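Local atomic coordinates of Mn transporter subunit (Synechocystis sp. PCC 6803, PDB entry 3UJP), a protein that binds manganese and, as the solute-binding subunit of a manganese transporter, probably hands the ion to its membrane partners for uptake. Residues K31-T36 and K52-S57; G62-G67 and L91-E96; L83-G88 and V108-G113. All blocks are in the same frame, centred on the assembly; numbering follows the deposited sequence.

Contact 1: K31-T36 and K52-S57; sequences KKKVLT and KLVVES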
ATOM      1  N   LYS A  31       5.388   5.835  -6.508  1.00 89.80           N
ATOM      2  CA  LYS A  31       4.137   6.519  -6.809  1.00 84.47           C
ATOM      3  C   LYS A  31       3.960   7.802  -6.005  1.00 78.51           C
ATOM      4  O   LYS A  31       4.482   7.929  -4.897  1.00 81.60           O
ATOM      5  CB  LYS A  31       2.958   5.576  -6.560  1.00 76.42           C
ATOM      6  CG  LYS A  31       3.314   4.102  -6.645  1.00 74.53           C
ATOM      7  CD  LYS A  31       2.084   3.226  -6.471  1.00 71.13           C
ATOM      8  CE  LYS A  31       1.962   2.723  -5.043  1.00 77.92           C
ATOM      9  NZ  LYS A  31       0.769   1.851  -4.860  1.00 69.75           N
ATOM     10  N   LYS A  32       3.220   8.751  -6.568  1.00 72.09           N
ATOM     11  CA  LYS A  32       2.968  10.047  -5.893  1.00 78.60           C
ATOM     12  C   LYS A  32       2.351   9.861  -4.486  1.00 75.67           C
ATOM     13  O   LYS A  32       1.966   8.761  -4.117  1.00 74.40           O
ATOM     14  CB  LYS A  32       2.114  11.004  -6.750  1.00 73.96           C
ATOM     15  CG  LYS A  32       2.761  11.467  -8.057  1.00 78.21           C
ATOM     16  CD  LYS A  32       4.157  12.076  -7.840  1.00 78.85           C
ATOM     17  CE  LYS A  32       4.785  12.540  -9.174  1.00 78.47           C
ATOM     18  NZ  LYS A  32       6.188  13.041  -8.981  1.00 80.74           N
ATOM     19  N   LYS A  33       2.274  10.914  -3.686  1.00 69.48           N
ATOM     20  CA  LYS A  33       1.673  10.768  -2.365  1.00 73.01           C
ATOM     21  C   LYS A  33       0.565  11.795  -2.131  1.00 77.17           C
ATOM     22  O   LYS A  33       0.810  12.992  -2.161  1.00 81.30           O
ATOM     23  CB  LYS A  33       2.736  10.856  -1.275  1.00 77.72           C
ATOM     24  CG  LYS A  33       2.884   9.575  -0.453  1.00 87.81           C
ATOM     25  CD  LYS A  33       2.367   9.744   0.997  1.00102.18           C
ATOM     26  CE  LYS A  33       3.261  10.704   1.826  1.00105.67           C
ATOM     27  NZ  LYS A  33       2.772  10.892   3.231  1.00 92.07           N
ATOM     28  N   VAL A  34      -0.660  11.325  -1.904  1.00 71.42           N
ATOM     29  CA  VAL A  34      -1.804  12.226  -1.786  1.00 71.22           C
ATOM     30  C   VAL A  34      -2.413  12.189  -0.388  1.00 70.46           C
ATOM     31  O   VAL A  34      -2.668  11.114   0.157  1.00 71.81           O
ATOM     32  CB  VAL A  34      -2.883  11.908  -2.835  1.00 64.90           C
ATOM     33  CG1 VAL A  34      -4.078  12.800  -2.650  1.00 64.23           C
ATOM     34  CG2 VAL A  34      -2.325  12.089  -4.207  1.00 64.79           C
ATOM     35  N   LEU A  35      -2.659  13.360   0.185  1.00 67.02           N
ATOM     36  CA  LEU A  35      -3.137  13.437   1.565  1.00 71.17           C
ATOM     37  C   LEU A  35      -4.540  14.047   1.654  1.00 72.16           C
ATOM     38  O   LEU A  35      -4.828  15.054   0.992  1.00 70.99           O
ATOM     39  CB  LEU A  35      -2.160  14.241   2.423  1.00 68.35           C
ATOM     40  CG  LEU A  35      -2.006  13.663   3.823  1.00 70.97           C
ATOM     41  CD1 LEU A  35      -1.150  12.382   3.760  1.00 75.45           C
ATOM     42  CD2 LEU A  35      -1.424  14.684   4.804  1.00 66.55           C
ATOM     43  N   THR A  36      -5.421  13.435   2.442  1.00 67.94           N
ATOM     44  CA  THR A  36      -6.748  14.016   2.636  1.00 67.19           C
ATOM     45  C   THR A  36      -7.091  14.214   4.102  1.00 68.65           C
ATOM     46  O   THR A  36      -6.660  13.463   4.976  1.00 67.10           O
ATOM     47  CB  THR A  36      -7.888  13.232   1.937  1.00 67.26           C
ATOM     48  OG1 THR A  36      -7.793  11.837   2.242  1.00 76.56           O
ATOM     49  CG2 THR A  36      -7.808  13.410   0.452  1.00 70.78           C
ATOM     50  N   LYS A  52      -2.427   3.418  -8.566  1.00 71.61           N
ATOM     51  CA  LYS A  52      -1.551   4.459  -9.164  1.00 71.37           C
ATOM     52  C   LYS A  52      -0.985   5.572  -8.239  1.00 72.97           C
ATOM     53  O   LYS A  52       0.111   6.051  -8.487  1.00 77.40           O
ATOM     54  CB  LYS A  52      -2.214   5.117 -10.371  1.00 69.38           C
ATOM     55  CG  LYS A  52      -2.585   4.159 -11.456  1.00 75.82           C
ATOM     56  CD  LYS A  52      -1.378   3.348 -11.902  1.00 83.56           C
ATOM     57  CE  LYS A  52      -1.749   2.282 -12.922  1.00 83.20           C
ATOM     58  NZ  LYS A  52      -2.797   1.347 -12.387  1.00 86.34           N
ATOM     59  N   LEU A  53      -1.735   6.004  -7.219  1.00 74.21           N
ATOM     60  CA  LEU A  53      -1.233   6.901  -6.164  1.00 69.60           C
ATOM     61  C   LEU A  53      -1.421   6.211  -4.824  1.00 72.50           C
ATOM     62  O   LEU A  53      -2.032   5.136  -4.731  1.00 77.88           O
ATOM     63  CB  LEU A  53      -1.997   8.225  -6.129  1.00 65.54           C
ATOM     64  CG  LEU A  53      -2.038   9.071  -7.406  1.00 76.43           C
ATOM     65  CD1 LEU A  53      -2.711  10.421  -7.171  1.00 73.92           C
ATOM     66  CD2 LEU A  53      -0.651   9.277  -8.006  1.00 79.58           C
ATOM     67  N   VAL A  54      -0.905   6.832  -3.777  1.00 66.03           N
ATOM     68  CA  VAL A  54      -1.057   6.250  -2.451  1.00 70.03           C
ATOM     69  C   VAL A  54      -1.737   7.246  -1.534  1.00 75.30           C
ATOM     70  O   VAL A  54      -1.140   8.235  -1.108  1.00 76.16           O
ATOM     71  CB  VAL A  54       0.272   5.700  -1.852  1.00 72.90           C
ATOM     72  CG1 VAL A  54       1.478   6.305  -2.527  1.00 75.33           C
ATOM     73  CG2 VAL A  54       0.309   5.892  -0.334  1.00 70.16           C
ATOM     74  N   VAL A  55      -3.010   6.979  -1.266  1.00 77.00           N
ATOM     75  CA  VAL A  55      -3.857   7.930  -0.597  1.00 65.66           C
ATOM     76  C   VAL A  55      -3.836   7.678   0.873  1.00 72.61           C
ATOM     77  O   VAL A  55      -3.869   6.523   1.307  1.00 75.81           O
ATOM     78  CB  VAL A  55      -5.267   7.762  -1.049  1.00 65.71           C
ATOM     79  CG1 VAL A  55      -6.131   8.738  -0.296  1.00 64.98           C
ATOM     80  CG2 VAL A  55      -5.334   7.974  -2.544  1.00 66.06           C
ATOM     81  N   GLU A  56      -3.799   8.752   1.646  1.00 71.78           N
ATOM     82  CA  GLU A  56      -3.759   8.611   3.082  1.00 70.12           C
ATOM     83  C   GLU A  56      -4.560   9.726   3.716  1.00 68.61           C
ATOM     84  O   GLU A  56      -4.774  10.763   3.105  1.00 70.84           O
ATOM     85  CB  GLU A  56      -2.314   8.658   3.528  1.00 77.77           C
ATOM     86  CG  GLU A  56      -2.067   8.316   4.967  1.00 86.64           C
ATOM     87  CD  GLU A  56      -0.584   8.431   5.301  1.00104.56           C
ATOM     88  OE1 GLU A  56       0.197   8.777   4.371  1.00102.63           O
ATOM     89  OE2 GLU A  56      -0.204   8.182   6.477  1.00110.47           O
ATOM     90  N   SER A  57      -5.020   9.499   4.934  1.00 59.32           N
ATOM     91  CA  SER A  57      -5.832  10.464   5.638  1.00 60.61           C
ATOM     92  C   SER A  57      -5.056  11.107   6.791  1.00 69.67           C
ATOM     93  O   SER A  57      -4.140  10.491   7.354  1.00 72.61           O
ATOM     94  CB  SER A  57      -7.040   9.744   6.209  1.00 66.74           C
ATOM     95  OG  SER A  57      -8.048  10.636   6.680  1.00 70.27           O
TER
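Strands 33-36 and 54-57, joined by helix 39-49, form a beta-alpha-beta unit at one border of the four-stranded parallel sheet. Their short axes approach to 4.7 Å with a crossing angle of -26°, and the register pairs Val34 with Val55, Leu35 with Glu56 and Thr36 with Ser57. The bonding is that of a parallel ladder, in which alternate residues of each strand (Val34; Val54 and Glu56) turn both N and O across to two different partners. Val34 N donates to Val54 O at 3.2 Å, whereas Glu56 N reaches Val34 O at 3.0 Å. Thr36 N then closes on Glu56 O at 2.8 Å, and Thr36 OG1 adds a weak bond to the same oxygen. At the start of the pairing Val54 N makes only a weak bond to Lys32 O.

On the face bearing Val34, Val55 and Thr36, which helix 39-49 covers in part, Val34 CG2 meets Leu53 CD1 at 3.4 Å. Leu53 spreads its two methyls between two residues of 31-36: CD1 goes to Val34, while CD2 packs on Lys32 CB, 3.5 Å away. The other face carries Lys33, Leu35 and Glu56. Here Glu56 is extended, with CG anti to the backbone N (chi1 -171°), and its side chain and that of Leu35 run side by side, Leu35 CD1 touching both Glu56 CB and OE1. The carboxylate is shared between two cations: OE2 pairs with Arg60, and on the other oxygen a long salt bridge joins Glu56 OE1 to Lys33 NZ at 3.5 Å.

Contact 2: G62-G67 and L91-E96; sequences GAEIHG and LERWFE. With MN (manganese (II) ion), chain D; ZN (zinc ion), chain G.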
ATOM      1  N   GLY A  62     -13.316   7.466  13.029  1.00 73.85           N
ATOM      2  CA  GLY A  62     -14.272   8.128  13.909  1.00 71.14           C
ATOM      3  C   GLY A  62     -13.934   9.404  14.664  1.00 70.37           C
ATOM      4  O   GLY A  62     -14.475   9.633  15.753  1.00 74.44           O
ATOM      5  N   ALA A  63     -13.089  10.254  14.093  1.00 70.17           N
ATOM      6  CA  ALA A  63     -12.543  11.368  14.845  1.00 68.04           C
ATOM      7  C   ALA A  63     -13.180  12.656  14.404  1.00 67.65           C
ATOM      8  O   ALA A  63     -13.403  12.863  13.220  1.00 69.90           O
ATOM      9  CB  ALA A  63     -11.022  11.437  14.670  1.00 62.81           C
ATOM     10  N   GLU A  64     -13.477  13.514  15.367  1.00 72.31           N
ATOM     11  CA  GLU A  64     -14.103  14.792  15.072  1.00 71.77           C
ATOM     12  C   GLU A  64     -13.237  15.564  14.079  1.00 68.33           C
ATOM     13  O   GLU A  64     -12.164  16.028  14.425  1.00 77.30           O
ATOM     14  CB  GLU A  64     -14.374  15.586  16.358  1.00 65.81           C
ATOM     15  CG  GLU A  64     -14.164  17.097  16.237  1.00 78.54           C
ATOM     16  CD  GLU A  64     -15.308  17.796  15.526  1.00 74.22           C
ATOM     17  OE1 GLU A  64     -15.429  19.042  15.641  1.00 73.26           O
ATOM     18  OE2 GLU A  64     -16.089  17.092  14.859  1.00 71.47           O
ATOM     19  N   ILE A  65     -13.724  15.678  12.843  1.00 72.80           N
ATOM     20  CA  ILE A  65     -12.983  16.249  11.711  1.00 71.37           C
ATOM     21  C   ILE A  65     -13.022  17.758  11.641  1.00 68.31           C
ATOM     22  O   ILE A  65     -12.268  18.336  10.877  1.00 70.81           O
ATOM     23  CB  ILE A  65     -13.546  15.761  10.323  1.00 69.16           C
ATOM     24  CG1 ILE A  65     -15.038  16.095  10.201  1.00 66.17           C
ATOM     25  CG2 ILE A  65     -13.329  14.269  10.111  1.00 70.23           C
ATOM     26  CD1 ILE A  65     -15.502  16.246   8.780  1.00 68.72           C
ATOM     27  N   HIS A  66     -13.927  18.380  12.394  1.00 72.00           N
ATOM     28  CA  HIS A  66     -14.214  19.816  12.285  1.00 66.95           C
ATOM     29  C   HIS A  66     -13.249  20.661  13.127  1.00 73.20           C
ATOM     30  O   HIS A  66     -12.920  21.791  12.754  1.00 75.87           O
ATOM     31  CB  HIS A  66     -15.624  20.118  12.785  1.00 68.92           C
ATOM     32  CG  HIS A  66     -16.719  19.860  11.797  1.00 61.62           C
ATOM     33  ND1 HIS A  66     -17.209  20.840  10.965  1.00 59.78           N
ATOM     34  CD2 HIS A  66     -17.465  18.756  11.569  1.00 62.82           C
ATOM     35  CE1 HIS A  66     -18.198  20.340  10.241  1.00 62.59           C
ATOM     36  NE2 HIS A  66     -18.368  19.078  10.581  1.00 63.35           N
ATOM     37  N   GLY A  67     -12.818  20.137  14.274  1.00 73.98           N
ATOM     38  CA  GLY A  67     -11.954  20.893  15.162  1.00 76.13           C
ATOM     39  C   GLY A  67     -10.753  20.098  15.599  1.00 78.91           C
ATOM     40  O   GLY A  67     -10.225  20.306  16.690  1.00 83.20           O
ATOM     41  N   LEU A  91     -14.785  23.194   6.448  1.00 71.36           N
ATOM     42  CA  LEU A  91     -15.121  21.961   7.137  1.00 68.37           C
ATOM     43  C   LEU A  91     -14.033  21.719   8.148  1.00 72.58           C
ATOM     44  O   LEU A  91     -14.260  21.700   9.360  1.00 75.79           O
ATOM     45  CB  LEU A  91     -15.206  20.764   6.176  1.00 69.77           C
ATOM     46  CG  LEU A  91     -15.484  19.428   6.863  1.00 60.53           C
ATOM     47  CD1 LEU A  91     -16.930  19.343   7.234  1.00 56.93           C
ATOM     48  CD2 LEU A  91     -15.108  18.281   5.980  1.00 69.06           C
ATOM     49  N   GLU A  92     -12.835  21.519   7.629  1.00 68.91           N
ATOM     50  CA  GLU A  92     -11.686  21.341   8.484  1.00 72.58           C
ATOM     51  C   GLU A  92     -11.229  22.749   8.923  1.00 73.63           C
ATOM     52  O   GLU A  92     -10.587  23.475   8.175  1.00 75.39           O
ATOM     53  CB  GLU A  92     -10.617  20.547   7.723  1.00 70.96           C
ATOM     54  CG  GLU A  92     -10.470  20.968   6.258  1.00 67.79           C
ATOM     55  CD  GLU A  92     -11.280  20.133   5.277  1.00 66.42           C
ATOM     56  OE1 GLU A  92     -11.357  18.910   5.456  1.00 65.03           O
ATOM     57  OE2 GLU A  92     -11.803  20.702   4.301  1.00 66.72           O
ATOM     58  N   ARG A  93     -11.610  23.154  10.124  1.00 73.08           N
ATOM     59  CA  ARG A  93     -11.358  24.516  10.558  1.00 68.70           C
ATOM     60  C   ARG A  93      -9.881  24.735  10.767  1.00 72.61           C
ATOM     61  O   ARG A  93      -9.405  25.881  10.743  1.00 84.38           O
ATOM     62  CB  ARG A  93     -12.137  24.819  11.834  1.00 69.54           C
ATOM     63  CG  ARG A  93     -13.390  25.631  11.565  1.00 66.51           C
ATOM     64  CD  ARG A  93     -14.237  25.870  12.802  1.00 67.46           C
ATOM     65  NE  ARG A  93     -14.937  24.677  13.289  1.00 70.39           N
ATOM     66  CZ  ARG A  93     -14.662  24.072  14.442  1.00 77.83           C
ATOM     67  NH1 ARG A  93     -13.695  24.543  15.223  1.00 87.34           N
ATOM     68  NH2 ARG A  93     -15.342  22.997  14.821  1.00 79.52           N
ATOM     69  N   TRP A  94      -9.163  23.625  10.951  1.00 71.96           N
ATOM     70  CA  TRP A  94      -7.740  23.625  11.314  1.00 76.25           C
ATOM     71  C   TRP A  94      -6.808  23.644  10.105  1.00 76.14           C
ATOM     72  O   TRP A  94      -5.593  23.768  10.247  1.00 83.84           O
ATOM     73  CB  TRP A  94      -7.415  22.388  12.159  1.00 67.10           C
ATOM     74  CG  TRP A  94      -7.950  21.131  11.555  1.00 69.53           C
ATOM     75  CD1 TRP A  94      -9.170  20.560  11.790  1.00 72.15           C
ATOM     76  CD2 TRP A  94      -7.306  20.294  10.578  1.00 74.49           C
ATOM     77  NE1 TRP A  94      -9.322  19.420  11.030  1.00 67.54           N
ATOM     78  CE2 TRP A  94      -8.193  19.235  10.278  1.00 68.54           C
ATOM     79  CE3 TRP A  94      -6.060  20.329   9.941  1.00 71.42           C
ATOM     80  CZ2 TRP A  94      -7.871  18.231   9.383  1.00 66.15           C
ATOM     81  CZ3 TRP A  94      -5.750  19.323   9.043  1.00 67.14           C
ATOM     82  CH2 TRP A  94      -6.646  18.295   8.776  1.00 64.16           C
ATOM     83  N   PHE A  95      -7.385  23.520   8.919  1.00 74.94           N
ATOM     84  CA  PHE A  95      -6.597  23.341   7.723  1.00 75.20           C
ATOM     85  C   PHE A  95      -5.772  24.579   7.416  1.00 83.02           C
ATOM     86  O   PHE A  95      -4.550  24.495   7.375  1.00 89.07           O
ATOM     87  CB  PHE A  95      -7.473  22.954   6.535  1.00 71.23           C
ATOM     88  CG  PHE A  95      -6.700  22.381   5.409  1.00 72.17           C
ATOM     89  CD1 PHE A  95      -6.123  21.120   5.525  1.00 67.66           C
ATOM     90  CD2 PHE A  95      -6.494  23.110   4.252  1.00 73.03           C
ATOM     91  CE1 PHE A  95      -5.375  20.582   4.496  1.00 62.32           C
ATOM     92  CE2 PHE A  95      -5.745  22.586   3.215  1.00 75.44           C
ATOM     93  CZ  PHE A  95      -5.183  21.313   3.337  1.00 68.68           C
ATOM     94  N   GLU A  96      -6.428  25.720   7.212  1.00 83.48           N
ATOM     95  CA  GLU A  96      -5.739  26.987   6.927  1.00 89.25           C
ATOM     96  C   GLU A  96      -4.376  27.070   7.625  1.00 87.26           C
ATOM     97  O   GLU A  96      -3.342  27.359   7.016  1.00 89.26           O
ATOM     98  CB  GLU A  96      -6.624  28.163   7.377  1.00 99.38           C
ATOM     99  CG  GLU A  96      -6.116  29.554   6.999  1.00 99.80           C
ATOM    100  CD  GLU A  96      -6.985  30.683   7.566  1.00108.10           C
ATOM    101  OE1 GLU A  96      -6.451  31.525   8.319  1.00107.84           O
ATOM    102  OE2 GLU A  96      -8.199  30.741   7.250  1.00114.40           O
TER
HETATM  103 MN    MN D   1     -19.912  17.548  10.559  1.00 56.71          MN
HETATM  104 ZN    ZN G   5      -9.320  32.315   7.052  1.00142.76          ZN
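His66 and Leu91 set their side chains at about a right angle to each other, Leu91 CD1 coming up to His66 CE1 at 3.4 Å and also lying near NE2. The imidazole is turned so that NE2 binds the manganese ion at 2.2 Å, in the site completed by His131, Glu197 and Asp272; the leucine methyl thus packs directly beside the metal-binding end of the ring. Leu91 CG stands anti to its backbone N (chi1 177°), and from there the other branch, CD2, meets Ile65 CD1 at 3.5 Å, the two chains crossing at a slant. One leucine therefore touches both Ile65 and the metal ligand that follows it.

The backbone around His66 is held by two further residues. Arg93 lays its guanidinium flat against His66 O, which sits over the centre of one face, 3.3 Å above the plane, while Arg93 N donates to that same oxygen at 3.2 Å. NH2 of this group also reaches His66 CB, and NH1 forms a salt bridge with Glu220; Glu64 brings a carboxylate near, too far for a salt bridge but close enough that the opposite charges may attract. Trp94 instead presents its edge: NE1 donates to Ile65 O at 3.1 Å, with the oxygen close to the ring plane. Consecutive carbonyls of the metal-binding loop are thus gripped by consecutive residues of 91-96.

Segment 62-67 belongs to the loop between strand 54-57 and helix 72-80; segment 91-96 leads into helix 95-100, where Glu96 OE2 holds a zinc ion at 1.9 Å. Phe95 of that helix stacks on Tyr86 of strand 83-86, while Trp94 meets Phe98 edge-to-face.

Contact 3: L83-G88 and V108-G113; sequences LILYNG and VVLTEG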
ATOM      1  N   LEU A  83       0.697  16.235  -2.908  1.00 71.74           N
ATOM      2  CA  LEU A  83      -0.560  16.948  -3.139  1.00 74.10           C
ATOM      3  C   LEU A  83      -1.501  16.728  -1.965  1.00 73.47           C
ATOM      4  O   LEU A  83      -1.541  15.646  -1.395  1.00 74.93           O
ATOM      5  CB  LEU A  83      -1.254  16.477  -4.420  1.00 67.28           C
ATOM      6  CG  LEU A  83      -2.701  16.970  -4.593  1.00 71.67           C
ATOM      7  CD1 LEU A  83      -2.780  18.481  -4.573  1.00 73.32           C
ATOM      8  CD2 LEU A  83      -3.313  16.442  -5.869  1.00 72.39           C
ATOM      9  N   ILE A  84      -2.263  17.754  -1.608  1.00 74.09           N
ATOM     10  CA  ILE A  84      -3.128  17.683  -0.437  1.00 70.73           C
ATOM     11  C   ILE A  84      -4.515  18.153  -0.787  1.00 71.03           C
ATOM     12  O   ILE A  84      -4.728  19.288  -1.194  1.00 76.73           O
ATOM     13  CB  ILE A  84      -2.586  18.510   0.745  1.00 74.41           C
ATOM     14  CG1 ILE A  84      -1.345  17.832   1.349  1.00 74.56           C
ATOM     15  CG2 ILE A  84      -3.671  18.694   1.796  1.00 69.37           C
ATOM     16  CD1 ILE A  84      -0.363  18.795   1.986  1.00 73.72           C
ATOM     17  N   LEU A  85      -5.459  17.246  -0.613  1.00 71.95           N
ATOM     18  CA  LEU A  85      -6.816  17.399  -1.089  1.00 67.13           C
ATOM     19  C   LEU A  85      -7.704  17.585   0.111  1.00 65.73           C
ATOM     20  O   LEU A  85      -7.682  16.760   1.026  1.00 66.97           O
ATOM     21  CB  LEU A  85      -7.226  16.117  -1.807  1.00 65.83           C
ATOM     22  CG  LEU A  85      -7.237  16.148  -3.326  1.00 60.60           C
ATOM     23  CD1 LEU A  85      -6.133  17.039  -3.804  1.00 66.32           C
ATOM     24  CD2 LEU A  85      -7.092  14.748  -3.847  1.00 65.91           C
ATOM     25  N   TYR A  86      -8.479  18.661   0.120  1.00 59.15           N
ATOM     26  CA  TYR A  86      -9.349  18.904   1.246  1.00 64.85           C
ATOM     27  C   TYR A  86     -10.728  19.354   0.786  1.00 68.35           C
ATOM     28  O   TYR A  86     -10.897  19.795  -0.348  1.00 68.28           O
ATOM     29  CB  TYR A  86      -8.710  19.893   2.228  1.00 70.23           C
ATOM     30  CG  TYR A  86      -8.675  21.357   1.811  1.00 71.45           C
ATOM     31  CD1 TYR A  86      -7.755  21.821   0.880  1.00 74.95           C
ATOM     32  CD2 TYR A  86      -9.542  22.280   2.385  1.00 70.36           C
ATOM     33  CE1 TYR A  86      -7.706  23.161   0.519  1.00 76.09           C
ATOM     34  CE2 TYR A  86      -9.509  23.620   2.026  1.00 74.94           C
ATOM     35  CZ  TYR A  86      -8.588  24.055   1.093  1.00 80.60           C
ATOM     36  OH  TYR A  86      -8.551  25.384   0.732  1.00 89.01           O
ATOM     37  N   ASN A  87     -11.707  19.220   1.686  1.00 68.70           N
ATOM     38  CA  ASN A  87     -13.106  19.521   1.381  1.00 66.65           C
ATOM     39  C   ASN A  87     -13.348  21.007   1.141  1.00 65.82           C
ATOM     40  O   ASN A  87     -13.965  21.371   0.154  1.00 68.24           O
ATOM     41  CB  ASN A  87     -14.035  18.971   2.485  1.00 65.15           C
ATOM     42  CG  ASN A  87     -15.512  19.178   2.185  1.00 57.42           C
ATOM     43  OD1 ASN A  87     -16.273  18.222   2.100  1.00 63.78           O
ATOM     44  ND2 ASN A  87     -15.922  20.430   2.034  1.00 65.88           N
ATOM     45  N   GLY A  88     -12.875  21.869   2.039  1.00 70.00           N
ATOM     46  CA  GLY A  88     -13.127  23.297   1.912  1.00 68.01           C
ATOM     47  C   GLY A  88     -14.427  23.687   2.583  1.00 69.27           C
ATOM     48  O   GLY A  88     -14.946  22.933   3.387  1.00 69.78           O
ATOM     49  N   VAL A 108      -6.059  21.497  -3.338  1.00 74.36           N
ATOM     50  CA  VAL A 108      -7.282  21.826  -4.065  1.00 72.67           C
ATOM     51  C   VAL A 108      -8.489  21.473  -3.218  1.00 72.46           C
ATOM     52  O   VAL A 108      -8.402  20.613  -2.339  1.00 73.32           O
ATOM     53  CB  VAL A 108      -7.349  21.122  -5.443  1.00 77.02           C
ATOM     54  CG1 VAL A 108      -5.951  21.119  -6.104  1.00 85.03           C
ATOM     55  CG2 VAL A 108      -7.875  19.717  -5.314  1.00 62.09           C
ATOM     56  N   VAL A 109      -9.595  22.178  -3.431  1.00 67.25           N
ATOM     57  CA  VAL A 109     -10.809  21.884  -2.680  1.00 64.33           C
ATOM     58  C   VAL A 109     -11.796  21.079  -3.546  1.00 67.25           C
ATOM     59  O   VAL A 109     -12.302  21.555  -4.559  1.00 73.44           O
ATOM     60  CB  VAL A 109     -11.433  23.158  -1.924  1.00 64.59           C
ATOM     61  CG1 VAL A 109     -10.572  24.386  -2.083  1.00 65.71           C
ATOM     62  CG2 VAL A 109     -12.883  23.447  -2.329  1.00 62.29           C
ATOM     63  N   LEU A 110     -12.024  19.833  -3.151  1.00 66.53           N
ATOM     64  CA  LEU A 110     -12.902  18.934  -3.874  1.00 59.42           C
ATOM     65  C   LEU A 110     -14.315  19.484  -3.923  1.00 62.11           C
ATOM     66  O   LEU A 110     -15.210  18.899  -4.539  1.00 72.30           O
ATOM     67  CB  LEU A 110     -12.918  17.579  -3.196  1.00 58.64           C
ATOM     68  CG  LEU A 110     -11.544  17.048  -2.853  1.00 62.01           C
ATOM     69  CD1 LEU A 110     -11.672  15.682  -2.190  1.00 62.32           C
ATOM     70  CD2 LEU A 110     -10.701  16.995  -4.117  1.00 65.22           C
ATOM     71  N   THR A 111     -14.527  20.619  -3.292  1.00 60.65           N
ATOM     72  CA  THR A 111     -15.882  21.083  -3.123  1.00 68.08           C
ATOM     73  C   THR A 111     -16.290  22.116  -4.179  1.00 69.81           C
ATOM     74  O   THR A 111     -17.469  22.430  -4.319  1.00 67.27           O
ATOM     75  CB  THR A 111     -16.090  21.562  -1.684  1.00 65.49           C
ATOM     76  OG1 THR A 111     -17.164  20.817  -1.100  1.00 71.26           O
ATOM     77  CG2 THR A 111     -16.357  23.051  -1.610  1.00 71.41           C
ATOM     78  N   GLU A 112     -15.310  22.596  -4.945  1.00 73.89           N
ATOM     79  CA  GLU A 112     -15.506  23.652  -5.952  1.00 71.99           C
ATOM     80  C   GLU A 112     -16.595  23.404  -7.015  1.00 70.74           C
ATOM     81  O   GLU A 112     -16.504  22.468  -7.813  1.00 77.21           O
ATOM     82  CB  GLU A 112     -14.173  23.954  -6.641  1.00 71.84           C
ATOM     83  CG  GLU A 112     -14.304  24.860  -7.830  1.00 77.67           C
ATOM     84  CD  GLU A 112     -12.964  25.119  -8.495  1.00 96.67           C
ATOM     85  OE1 GLU A 112     -11.933  24.674  -7.932  1.00 99.13           O
ATOM     86  OE2 GLU A 112     -12.940  25.768  -9.571  1.00110.40           O
ATOM     87  N   GLY A 113     -17.614  24.263  -7.033  1.00 70.91           N
ATOM     88  CA  GLY A 113     -18.627  24.240  -8.077  1.00 63.09           C
ATOM     89  C   GLY A 113     -19.936  23.802  -7.487  1.00 73.41           C
ATOM     90  O   GLY A 113     -20.995  23.831  -8.141  1.00 79.42           O
TER
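Leu85, Val108 and Leu110 form the apolar centre. Leu85 and Val108 lie side by side and point the same way, with Leu85 CD1 against Val108 CG2 at 3.5 Å; Leu110 crosses Leu85 at about a right angle, its CD2 touching Leu85 CG at 3.7 Å. On the other face of the sheet Tyr86 covers Val109: Val109 CB sits over the ring, offset toward the rim, and CG1 lies 3.6 Å from the tyrosine OH.

Between these layers runs the parallel backbone pairing. Tyr86 N gives a nearly straight bond to Val108 O (3.1 Å, 178° at the hydrogen), and Leu110 N donates to Tyr86 O at 3.0 Å, whereas the bond from Val108 N to Ile84 O is weak. At the polar edge Asn87 ND2 donates to Gly88 O, and its OD1 is taken by Tyr142; Thr111 OG1 has a weak bond to the same hydroxyl.

The contact closes the beta-alpha-beta unit of strand 83-86, helix 95-100 and strand 107-109. Helix 136-153 packs on Leu83, Leu85 and Leu110, helix 39-49 reaches Leu85 and Leu110, and strand 33-36 borders strand 83-86 on the side away from 107-109.

Contacts 1 and 3 belong to one parallel sheet, ordered 54-57, 33-36, 83-86, 107-109, and meet where its two middle strands pair: Leu35 O and Leu85 N are 2.8 Å apart, a probable hydrogen bond, and Leu35 N and Leu83 O a second. Their centres lie 14 Å apart. Contact 2 brings together loops that follow strands 54-57 and 83-86, and its His66 is the manganese ligand among the residues of the three contacts. It touches contact 3 through Glu92, which hydrogen-bonds Gly88 N by OE2, and through Phe95, but not contact 1, whose centre is 19 Å away. Asn87 of contact 3 has its side chain about 9 Å from the manganese ion.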